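PDB 2J0W: lysine-sensitive aspartokinase 3 from Escherichia coli, which phosphorylates L-aspartate with ATP to give 4-phospho-L-aspartate and ADP, the first step toward lysine, and is feedback-inhibited by lysine. Local coordinates for residues E3-K8 against R216-T221; V36-S41 against L178-G183; D141-M146 against G183-E188. All coordinates share one frame; numbering follows the deposited sequence.

Contact 1 of 3, residues E3-K8 against R216-T221; sequences EIVVSK and RVDIWT. With ADP (adenosine-5'-diphosphate), chain D.
V5 lays its CG2 methyl against the edge of the R216 guanidinium, near the plane of the group and 3.3 Å from R216 NH2. The other methyl, CG1, is anti to the backbone N (chi1 164°) and meets D218 OD2 at 3.4 Å. That same OD2 sits over the centre of the guanidinium face, so R216, D218 and V5 form one cluster on the face of the sheet that also carries S7. The strands beneath these side chains, 5-8 and 216-221, run parallel, their axes 4.5 Å apart at closest. They are neighbours in the middle of the open alpha/beta sheet of the amino acid kinase fold, and V6 N to R216 O, D218 N to V6 O, K8 N to D218 O and W220 N to K8 O bond them in the alternating parallel pattern. On the other face K8 CB packs on I219 CD1 at 3.8 Å. The K8 chain bends at chi2 (-86°) and then runs extended, with NZ 3.0 Å from ADP O3B and also in a salt bridge with D202. At the C-terminal end of its strand T221 OG1 donates to ADP O1B over 3.0 Å, while the W220 ring stacks on F9.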
loop_
_atom_site.group_PDB
_atom_site.type_symbol
_atom_site.label_atom_id
_atom_site.label_comp_id
_atom_site.label_asym_id
_atom_site.label_seq_id
_atom_site.Cartn_x
_atom_site.Cartn_y
_atom_site.Cartn_z
ATOM N N GLU A 3 -4.371 -29.640 30.468
ATOM C CA GLU A 3 -2.983 -30.047 30.839
ATOM C C GLU A 3 -2.506 -31.226 29.995
ATOM O O GLU A 3 -2.406 -32.363 30.469
ATOM C CB GLU A 3 -2.914 -30.405 32.330
ATOM C CG GLU A 3 -1.586 -31.011 32.775
ATOM C CD GLU A 3 -0.381 -30.336 32.135
ATOM O OE1 GLU A 3 -0.090 -30.616 30.949
ATOM O OE2 GLU A 3 0.271 -29.518 32.819
ATOM N N ILE A 4 -2.207 -30.942 28.734
ATOM C CA ILE A 4 -1.742 -31.963 27.812
ATOM C C ILE A 4 -0.835 -31.290 26.804
ATOM O O ILE A 4 -1.201 -30.285 26.203
ATOM C CB ILE A 4 -2.925 -32.621 27.055
ATOM C CG1 ILE A 4 -3.879 -33.300 28.048
ATOM C CG2 ILE A 4 -2.396 -33.620 26.044
ATOM C CD1 ILE A 4 -5.204 -33.744 27.440
ATOM N N VAL A 5 0.362 -31.824 26.635
ATOM C CA VAL A 5 1.273 -31.252 25.668
ATOM C C VAL A 5 1.096 -32.023 24.376
ATOM O O VAL A 5 0.941 -33.248 24.391
ATOM C CB VAL A 5 2.735 -31.348 26.136
ATOM C CG1 VAL A 5 3.686 -31.119 24.966
ATOM C CG2 VAL A 5 2.987 -30.314 27.212
ATOM N N VAL A 6 1.090 -31.285 23.272
ATOM C CA VAL A 6 0.957 -31.835 21.927
ATOM C C VAL A 6 2.322 -31.714 21.233
ATOM O O VAL A 6 2.901 -30.624 21.181
ATOM C CB VAL A 6 -0.111 -31.048 21.136
ATOM C CG1 VAL A 6 -0.184 -31.547 19.709
ATOM C CG2 VAL A 6 -1.466 -31.193 21.819
ATOM N N SER A 7 2.837 -32.831 20.719
ATOM C CA SER A 7 4.145 -32.857 20.043
ATOM C C SER A 7 4.046 -33.107 18.532
ATOM O O SER A 7 3.264 -33.950 18.083
ATOM C CB SER A 7 5.041 -33.940 20.664
ATOM O OG SER A 7 5.426 -33.598 21.985
ATOM N N LYS A 8 4.849 -32.393 17.748
ATOM C CA LYS A 8 4.814 -32.566 16.301
ATOM C C LYS A 8 6.169 -32.929 15.720
ATOM O O LYS A 8 7.191 -32.334 16.064
ATOM C CB LYS A 8 4.278 -31.298 15.630
ATOM C CG LYS A 8 4.123 -31.386 14.111
ATOM C CD LYS A 8 5.411 -31.040 13.371
ATOM C CE LYS A 8 5.134 -30.873 11.878
ATOM N NZ LYS A 8 6.275 -30.286 11.104
ATOM N N ARG A 216 0.549 -26.829 26.035
ATOM C CA ARG A 216 1.640 -26.520 25.111
ATOM C C ARG A 216 1.743 -27.389 23.858
ATOM O O ARG A 216 1.176 -28.478 23.773
ATOM C CB ARG A 216 2.974 -26.604 25.846
ATOM C CG ARG A 216 4.194 -26.302 24.982
ATOM C CD ARG A 216 5.476 -26.582 25.736
ATOM N NE ARG A 216 5.350 -27.818 26.496
ATOM C CZ ARG A 216 6.357 -28.427 27.106
ATOM N NH1 ARG A 216 7.578 -27.910 27.045
ATOM N NH2 ARG A 216 6.134 -29.552 27.774
ATOM N N VAL A 217 2.511 -26.889 22.898
ATOM C CA VAL A 217 2.755 -27.558 21.636
ATOM C C VAL A 217 4.249 -27.628 21.415
ATOM O O VAL A 217 4.951 -26.626 21.593
ATOM C CB VAL A 217 2.156 -26.743 20.497
ATOM C CG1 VAL A 217 2.631 -27.291 19.160
ATOM C CG2 VAL A 217 0.653 -26.744 20.598
ATOM N N ASP A 218 4.749 -28.796 21.038
ATOM C CA ASP A 218 6.176 -28.922 20.766
ATOM C C ASP A 218 6.457 -29.258 19.288
ATOM O O ASP A 218 6.038 -30.300 18.777
ATOM C CB ASP A 218 6.822 -29.989 21.662
ATOM C CG ASP A 218 7.052 -29.505 23.086
ATOM O OD1 ASP A 218 7.430 -28.327 23.264
ATOM O OD2 ASP A 218 6.862 -30.312 24.026
ATOM N N ILE A 219 7.161 -28.367 18.603
ATOM C CA ILE A 219 7.500 -28.583 17.204
ATOM C C ILE A 219 8.914 -29.160 17.110
ATOM O O ILE A 219 9.900 -28.469 17.383
ATOM C CB ILE A 219 7.446 -27.250 16.393
ATOM C CG1 ILE A 219 6.063 -26.615 16.522
ATOM C CG2 ILE A 219 7.762 -27.503 14.918
ATOM C CD1 ILE A 219 4.914 -27.545 16.183
ATOM N N TRP A 220 9.019 -30.425 16.726
ATOM C CA TRP A 220 10.324 -31.058 16.599
ATOM C C TRP A 220 10.766 -31.096 15.140
ATOM O O TRP A 220 10.189 -31.801 14.329
ATOM C CB TRP A 220 10.277 -32.467 17.200
ATOM C CG TRP A 220 10.105 -32.443 18.707
ATOM C CD1 TRP A 220 8.961 -32.698 19.418
ATOM C CD2 TRP A 220 11.092 -32.054 19.668
ATOM N NE1 TRP A 220 9.177 -32.482 20.761
ATOM C CE2 TRP A 220 10.479 -32.088 20.941
ATOM C CE3 TRP A 220 12.442 -31.675 19.576
ATOM C CZ2 TRP A 220 11.166 -31.759 22.111
ATOM C CZ3 TRP A 220 13.124 -31.348 20.741
ATOM C CH2 TRP A 220 12.486 -31.394 21.990
ATOM N N THR A 221 11.797 -30.327 14.810
ATOM C CA THR A 221 12.275 -30.270 13.437
ATOM C C THR A 221 13.719 -30.735 13.281
ATOM O O THR A 221 14.195 -31.531 14.083
ATOM C CB THR A 221 12.111 -28.842 12.867
ATOM O OG1 THR A 221 12.672 -28.779 11.551
ATOM C CG2 THR A 221 12.791 -27.842 13.752
HETATM P PB ADP D . 9.691 -29.948 9.310
HETATM O O1B ADP D . 10.252 -30.259 10.644
HETATM O O2B ADP D . 9.382 -31.194 8.515
HETATM O O3B ADP D . 8.423 -29.037 9.417
HETATM P PA ADP D . 10.834 -28.028 7.448
HETATM O O1A ADP D . 11.841 -28.292 6.391
HETATM O O2A ADP D . 9.427 -27.827 6.984
HETATM O O3A ADP D . 10.845 -29.183 8.519
HETATM O "O5'" ADP D . 11.451 -26.722 8.166
HETATM C "C5'" ADP D . 12.663 -26.607 8.978
HETATM C "C4'" ADP D . 13.612 -25.695 8.221
HETATM O "O4'" ADP D . 13.153 -24.346 7.917
HETATM C "C3'" ADP D . 14.983 -25.445 8.792
HETATM O "O3'" ADP D . 15.648 -26.720 8.641
HETATM C "C2'" ADP D . 15.467 -24.330 7.889
HETATM O "O2'" ADP D . 15.979 -24.835 6.668
HETATM C "C1'" ADP D . 14.257 -23.502 7.643
HETATM N N9 ADP D . 14.230 -22.125 8.333
HETATM C C8 ADP D . 13.934 -21.008 7.634
HETATM N N7 ADP D . 13.944 -19.890 8.330
HETATM C C5 ADP D . 14.258 -20.303 9.567
HETATM C C6 ADP D . 14.432 -19.543 10.782
HETATM N N6 ADP D . 14.279 -18.267 10.871
HETATM N N1 ADP D . 14.775 -20.314 11.909
HETATM C C2 ADP D . 14.947 -21.708 11.860
HETATM N N3 ADP D . 14.786 -22.421 10.709
HETATM C C4 ADP D . 14.452 -21.697 9.613
#

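Contact 2 of 3, residues V36-S41 against L178-G183; sequences VVLSAS and LVITQG. With ASP (aspartic acid), chain B.
V36 and I180 run alongside each other in the same direction, with I180 CD1 tucked against V36 CB at 3.4 Å and V36 CG2 at 3.5 Å. The isoleucine's CG1 is anti to its carbonyl carbon (chi1 -51°), and chi2 of -48° carries CD1 to the valine. Its other branch, CG2, meets L38 CD1 at 4.0 Å, the two side chains crossing at a slant. I180 thus serves two neighbours with two branches, and helix 108-131 covers this face through T123, F126 and V127. On the opposite face V37 sets its CG1 methyl 3.7 Å from G183 N. T181 CG2 stands between its own N and carbonyl carbon, 3.7 Å from V36 O, while OG1 bonds F140 O. Q182 has CB near L38 O, and its OE1 accepts from V142 N. Four backbone bonds tie the parallel strands: V36 N to V179 O, T181 N to V36 O, L38 N to T181 O, and G183 N to L38 O, the last with its donor tilted 34° from the carbonyl plane. Past L38 the chain leaves the strand, and S39 OG, bonded to S201 OG, comes within 3.4 Å of OD1 of the bound aspartate. A substrate pocket at the C-terminal ends of parallel strands is characteristic of open alpha/beta folds such as this amino acid kinase domain.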
loop_
_atom_site.group_PDB
_atom_site.type_symbol
_atom_site.label_atom_id
_atom_site.label_comp_id
_atom_site.label_asym_id
_atom_site.label_seq_id
_atom_site.Cartn_x
_atom_site.Cartn_y
_atom_site.Cartn_z
ATOM N N VAL A 36 0.463 -36.984 19.683
ATOM C CA VAL A 36 1.597 -36.811 18.797
ATOM C C VAL A 36 1.058 -36.568 17.394
ATOM O O VAL A 36 0.056 -37.163 16.984
ATOM C CB VAL A 36 2.515 -38.056 18.803
ATOM C CG1 VAL A 36 3.738 -37.819 17.912
ATOM C CG2 VAL A 36 2.949 -38.358 20.225
ATOM N N VAL A 37 1.715 -35.676 16.668
ATOM C CA VAL A 37 1.298 -35.358 15.322
ATOM C C VAL A 37 2.472 -35.631 14.407
ATOM O O VAL A 37 3.557 -35.083 14.602
ATOM C CB VAL A 37 0.862 -33.887 15.239
ATOM C CG1 VAL A 37 0.607 -33.481 13.800
ATOM C CG2 VAL A 37 -0.393 -33.698 16.067
ATOM N N LEU A 38 2.266 -36.496 13.420
ATOM C CA LEU A 38 3.342 -36.843 12.500
ATOM C C LEU A 38 3.062 -36.428 11.077
ATOM O O LEU A 38 1.918 -36.443 10.635
ATOM C CB LEU A 38 3.576 -38.349 12.486
ATOM C CG LEU A 38 3.971 -39.100 13.753
ATOM C CD1 LEU A 38 4.075 -40.580 13.406
ATOM C CD2 LEU A 38 5.292 -38.573 14.297
ATOM N N SER A 39 4.123 -36.047 10.379
ATOM C CA SER A 39 4.046 -35.693 8.973
ATOM C C SER A 39 4.486 -37.019 8.378
ATOM O O SER A 39 4.828 -37.940 9.113
ATOM C CB SER A 39 5.088 -34.632 8.591
ATOM O OG SER A 39 4.839 -33.361 9.163
ATOM N N ALA A 40 4.494 -37.127 7.058
ATOM C CA ALA A 40 4.926 -38.361 6.432
ATOM C C ALA A 40 6.446 -38.315 6.432
ATOM O O ALA A 40 7.045 -37.249 6.585
ATOM C CB ALA A 40 4.389 -38.438 5.009
ATOM N N SER A 41 7.075 -39.466 6.253
ATOM C CA SER A 41 8.531 -39.519 6.233
ATOM C C SER A 41 9.129 -38.678 5.106
ATOM O O SER A 41 8.530 -38.523 4.046
ATOM C CB SER A 41 8.987 -40.969 6.111
ATOM O OG SER A 41 8.460 -41.731 7.184
ATOM N N LEU A 178 -2.106 -43.111 25.100
ATOM C CA LEU A 178 -1.449 -42.316 24.080
ATOM C C LEU A 178 -2.158 -42.379 22.744
ATOM O O LEU A 178 -2.763 -43.395 22.382
ATOM C CB LEU A 178 -0.003 -42.772 23.922
ATOM C CG LEU A 178 0.930 -41.629 23.562
ATOM C CD1 LEU A 178 0.739 -40.496 24.568
ATOM C CD2 LEU A 178 2.369 -42.125 23.563
ATOM N N VAL A 179 -2.064 -41.280 22.003
ATOM C CA VAL A 179 -2.717 -41.183 20.712
ATOM C C VAL A 179 -1.817 -40.605 19.639
ATOM O O VAL A 179 -1.285 -39.512 19.767
ATOM C CB VAL A 179 -3.978 -40.341 20.828
ATOM C CG1 VAL A 179 -4.673 -40.241 19.478
ATOM C CG2 VAL A 179 -4.892 -40.966 21.868
ATOM N N ILE A 180 -1.645 -41.366 18.574
ATOM C CA ILE A 180 -0.815 -40.945 17.464
ATOM C C ILE A 180 -1.747 -40.689 16.287
ATOM O O ILE A 180 -2.567 -41.549 15.929
ATOM C CB ILE A 180 0.207 -42.045 17.117
ATOM C CG1 ILE A 180 0.936 -42.457 18.396
ATOM C CG2 ILE A 180 1.198 -41.554 16.069
ATOM C CD1 ILE A 180 1.426 -41.285 19.203
ATOM N N THR A 181 -1.647 -39.499 15.702
ATOM C CA THR A 181 -2.490 -39.168 14.566
ATOM C C THR A 181 -1.692 -38.379 13.525
ATOM O O THR A 181 -0.499 -38.104 13.723
ATOM C CB THR A 181 -3.746 -38.391 15.019
ATOM O OG1 THR A 181 -4.627 -38.251 13.903
ATOM C CG2 THR A 181 -3.384 -36.999 15.593
ATOM N N GLN A 182 -2.341 -38.000 12.430
ATOM C CA GLN A 182 -1.641 -37.286 11.359
ATOM C C GLN A 182 -1.969 -35.818 11.128
ATOM O O GLN A 182 -3.125 -35.406 11.174
ATOM C CB GLN A 182 -1.834 -38.049 10.044
ATOM C CG GLN A 182 -3.254 -38.522 9.790
ATOM C CD GLN A 182 -3.692 -39.646 10.708
ATOM O OE1 GLN A 182 -4.873 -39.756 11.045
ATOM N NE2 GLN A 182 -2.750 -40.494 11.109
ATOM N N GLY A 183 -0.946 -35.018 10.873
ATOM C CA GLY A 183 -1.200 -33.616 10.606
ATOM C C GLY A 183 -1.347 -33.454 9.104
ATOM O O GLY A 183 -1.263 -34.446 8.374
HETATM N N ASP B . 3.580 -33.805 4.774
HETATM C CA ASP B . 3.243 -32.469 4.289
HETATM C C ASP B . 4.445 -31.985 3.450
HETATM O O ASP B . 5.354 -32.809 3.185
HETATM C CB ASP B . 2.912 -31.542 5.499
HETATM C CG ASP B . 4.075 -31.187 6.451
HETATM O OD1 ASP B . 5.229 -31.655 6.196
HETATM O OD2 ASP B . 3.842 -30.436 7.467
HETATM O OXT ASP B . 4.483 -30.758 3.092
#

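Contact 3 of 3, residues D141-M146 against G183-E188; sequences DVRKVM and GFIGSE. With ASP (aspartic acid), chain B.
A turn after strand 137-139 packs here against the first strand, 185-187, of a small beta hairpin in the amino acid kinase domain, beside the aspartate pocket. S187 joins the two by two hydrogen bonds: its OG donates to R143 O over 2.7 Å and also bonds R147 NH2, while S187 N donates to M146 O at 3.2 Å. The serine's chi1 of 59° puts OG between its own N and carbonyl carbon. Next to this polar seam V142 CG2 meets I185 CG1 at 3.7 Å, the side chains crossing at about a right angle. I185 CD1 meets R143 CG at 3.9 Å, those two side chains crossing at a slant, and R143 CG also rests 3.7 Å from G186 O. The arginine head is anchored by its NH2 to D141 OD2 at 2.8 Å, on the syn side of the carboxylate, and by NH1 to T193 OG1 of the hairpin's second strand. M146 brings CG to 3.4 Å from I185 O, and its chain, bent at chi2 and chi3, carries the end of the side chain away toward T204 and L207 of helix 200-211. F184, just ahead of strand 185-187, reaches the ligand: CA of the bound aspartate stands over the centre of its ring, 3.7 Å above the plane.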
loop_
_atom_site.group_PDB
_atom_site.type_symbol
_atom_site.label_atom_id
_atom_site.label_comp_id
_atom_site.label_asym_id
_atom_site.label_seq_id
_atom_site.Cartn_x
_atom_site.Cartn_y
_atom_site.Cartn_z
ATOM N N ASP A 141 -7.359 -41.501 13.353
ATOM C CA ASP A 141 -7.533 -40.820 12.058
ATOM C C ASP A 141 -8.055 -39.375 12.213
ATOM O O ASP A 141 -9.270 -39.168 12.312
ATOM C CB ASP A 141 -8.515 -41.634 11.202
ATOM C CG ASP A 141 -8.641 -41.109 9.782
ATOM O OD1 ASP A 141 -8.481 -39.886 9.552
ATOM O OD2 ASP A 141 -8.922 -41.933 8.887
ATOM N N VAL A 142 -7.163 -38.380 12.207
ATOM C CA VAL A 142 -7.609 -36.998 12.377
ATOM C C VAL A 142 -8.799 -36.649 11.539
ATOM O O VAL A 142 -9.599 -35.803 11.925
ATOM C CB VAL A 142 -6.554 -35.936 12.020
ATOM C CG1 VAL A 142 -5.732 -35.575 13.236
ATOM C CG2 VAL A 142 -5.705 -36.410 10.875
ATOM N N ARG A 143 -8.927 -37.278 10.386
ATOM C CA ARG A 143 -10.051 -36.953 9.528
ATOM C C ARG A 143 -11.394 -37.050 10.243
ATOM O O ARG A 143 -12.356 -36.384 9.855
ATOM C CB ARG A 143 -10.015 -37.821 8.277
ATOM C CG ARG A 143 -8.809 -37.499 7.420
ATOM C CD ARG A 143 -8.743 -38.376 6.206
ATOM N NE ARG A 143 -8.499 -39.762 6.580
ATOM C CZ ARG A 143 -8.360 -40.756 5.710
ATOM N NH1 ARG A 143 -8.436 -40.527 4.398
ATOM N NH2 ARG A 143 -8.163 -41.985 6.156
ATOM N N LYS A 144 -11.463 -37.852 11.300
ATOM C CA LYS A 144 -12.710 -37.968 12.057
ATOM C C LYS A 144 -12.967 -36.662 12.800
ATOM O O LYS A 144 -14.102 -36.359 13.167
ATOM C CB LYS A 144 -12.638 -39.097 13.080
ATOM C CG LYS A 144 -12.416 -40.476 12.508
ATOM C CD LYS A 144 -12.289 -41.483 13.645
ATOM C CE LYS A 144 -11.774 -42.830 13.159
ATOM N NZ LYS A 144 -11.337 -43.669 14.313
ATOM N N VAL A 145 -11.912 -35.882 13.014
ATOM C CA VAL A 145 -12.049 -34.630 13.732
ATOM C C VAL A 145 -11.731 -33.349 12.988
ATOM O O VAL A 145 -12.431 -32.350 13.161
ATOM C CB VAL A 145 -11.217 -34.668 15.003
ATOM C CG1 VAL A 145 -10.799 -33.267 15.394
ATOM C CG2 VAL A 145 -12.041 -35.315 16.117
ATOM N N MET A 146 -10.684 -33.369 12.168
ATOM C CA MET A 146 -10.250 -32.187 11.418
ATOM C C MET A 146 -11.151 -31.824 10.243
ATOM O O MET A 146 -10.787 -32.064 9.091
ATOM C CB MET A 146 -8.824 -32.425 10.906
ATOM C CG MET A 146 -8.178 -31.247 10.215
ATOM S SD MET A 146 -7.996 -29.857 11.337
ATOM C CE MET A 146 -6.705 -30.447 12.356
ATOM N N GLY A 183 -0.946 -35.018 10.873
ATOM C CA GLY A 183 -1.200 -33.616 10.606
ATOM C C GLY A 183 -1.347 -33.454 9.104
ATOM O O GLY A 183 -1.263 -34.446 8.374
ATOM N N PHE A 184 -1.584 -32.223 8.647
ATOM C CA PHE A 184 -1.702 -31.918 7.219
ATOM C C PHE A 184 -3.013 -32.312 6.516
ATOM O O PHE A 184 -3.405 -31.669 5.530
ATOM C CB PHE A 184 -0.516 -32.551 6.489
ATOM C CG PHE A 184 -0.533 -32.376 5.002
ATOM C CD1 PHE A 184 -0.579 -31.103 4.439
ATOM C CD2 PHE A 184 -0.371 -33.477 4.161
ATOM C CE1 PHE A 184 -0.442 -30.922 3.050
ATOM C CE2 PHE A 184 -0.232 -33.313 2.762
ATOM C CZ PHE A 184 -0.264 -32.032 2.208
ATOM N N ILE A 185 -3.689 -33.351 7.007
ATOM C CA ILE A 185 -4.924 -33.795 6.371
ATOM C C ILE A 185 -6.220 -33.557 7.138
ATOM O O ILE A 185 -6.225 -33.369 8.358
ATOM C CB ILE A 185 -4.880 -35.290 6.029
ATOM C CG1 ILE A 185 -4.887 -36.124 7.312
ATOM C CG2 ILE A 185 -3.635 -35.593 5.222
ATOM C CD1 ILE A 185 -4.932 -37.623 7.057
ATOM N N GLY A 186 -7.322 -33.578 6.392
ATOM C CA GLY A 186 -8.631 -33.385 6.978
ATOM C C GLY A 186 -9.683 -33.992 6.074
ATOM O O GLY A 186 -9.346 -34.666 5.102
ATOM N N SER A 187 -10.954 -33.763 6.393
ATOM C CA SER A 187 -12.049 -34.273 5.578
ATOM C C SER A 187 -13.078 -33.179 5.461
ATOM O O SER A 187 -13.362 -32.474 6.422
ATOM C CB SER A 187 -12.681 -35.521 6.210
ATOM O OG SER A 187 -13.182 -35.242 7.505
ATOM N N GLU A 188 -13.637 -33.026 4.273
ATOM C CA GLU A 188 -14.633 -31.996 4.044
ATOM C C GLU A 188 -16.048 -32.480 4.433
ATOM O O GLU A 188 -16.206 -33.549 5.031
ATOM C CB GLU A 188 -14.518 -31.524 2.588
ATOM C CG GLU A 188 -15.799 -31.252 1.881
ATOM C CD GLU A 188 -16.306 -32.468 1.157
ATOM O OE1 GLU A 188 -16.300 -33.571 1.751
ATOM O OE2 GLU A 188 -16.712 -32.311 -0.013
HETATM N N ASP B . 3.580 -33.805 4.774
HETATM C CA ASP B . 3.243 -32.469 4.289
HETATM C C ASP B . 4.445 -31.985 3.450
HETATM O O ASP B . 5.354 -32.809 3.185
HETATM C CB ASP B . 2.912 -31.542 5.499
HETATM C CG ASP B . 4.075 -31.187 6.451
HETATM O OD1 ASP B . 5.229 -31.655 6.196
HETATM O OD2 ASP B . 3.842 -30.436 7.467
HETATM O OXT ASP B . 4.483 -30.758 3.092
#

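In the fold
Contacts 1 and 2 both lie in the main sheet, and contact 3 adjoins contact 2 where the chain leaves that sheet. The first two have centres 11 Å apart, with a probable hydrogen bond from V37 N to S7 O (2.7 Å). Contacts 2 and 3, their centres 11 Å apart, share G183 and the probable hydrogen bond V142 N to Q182 OE1 (2.9 Å). Contacts 1 and 3 stay about 7 Å apart at their nearest atoms. Contact 1 reaches the phosphates of ADP, and its K8 side chain comes to about 4 Å from the bound aspartate and a magnesium ion, while contacts 2 and 3 bring S39 and F184 to the aspartate. K8 CE packs on S39 OG at 3.7 Å.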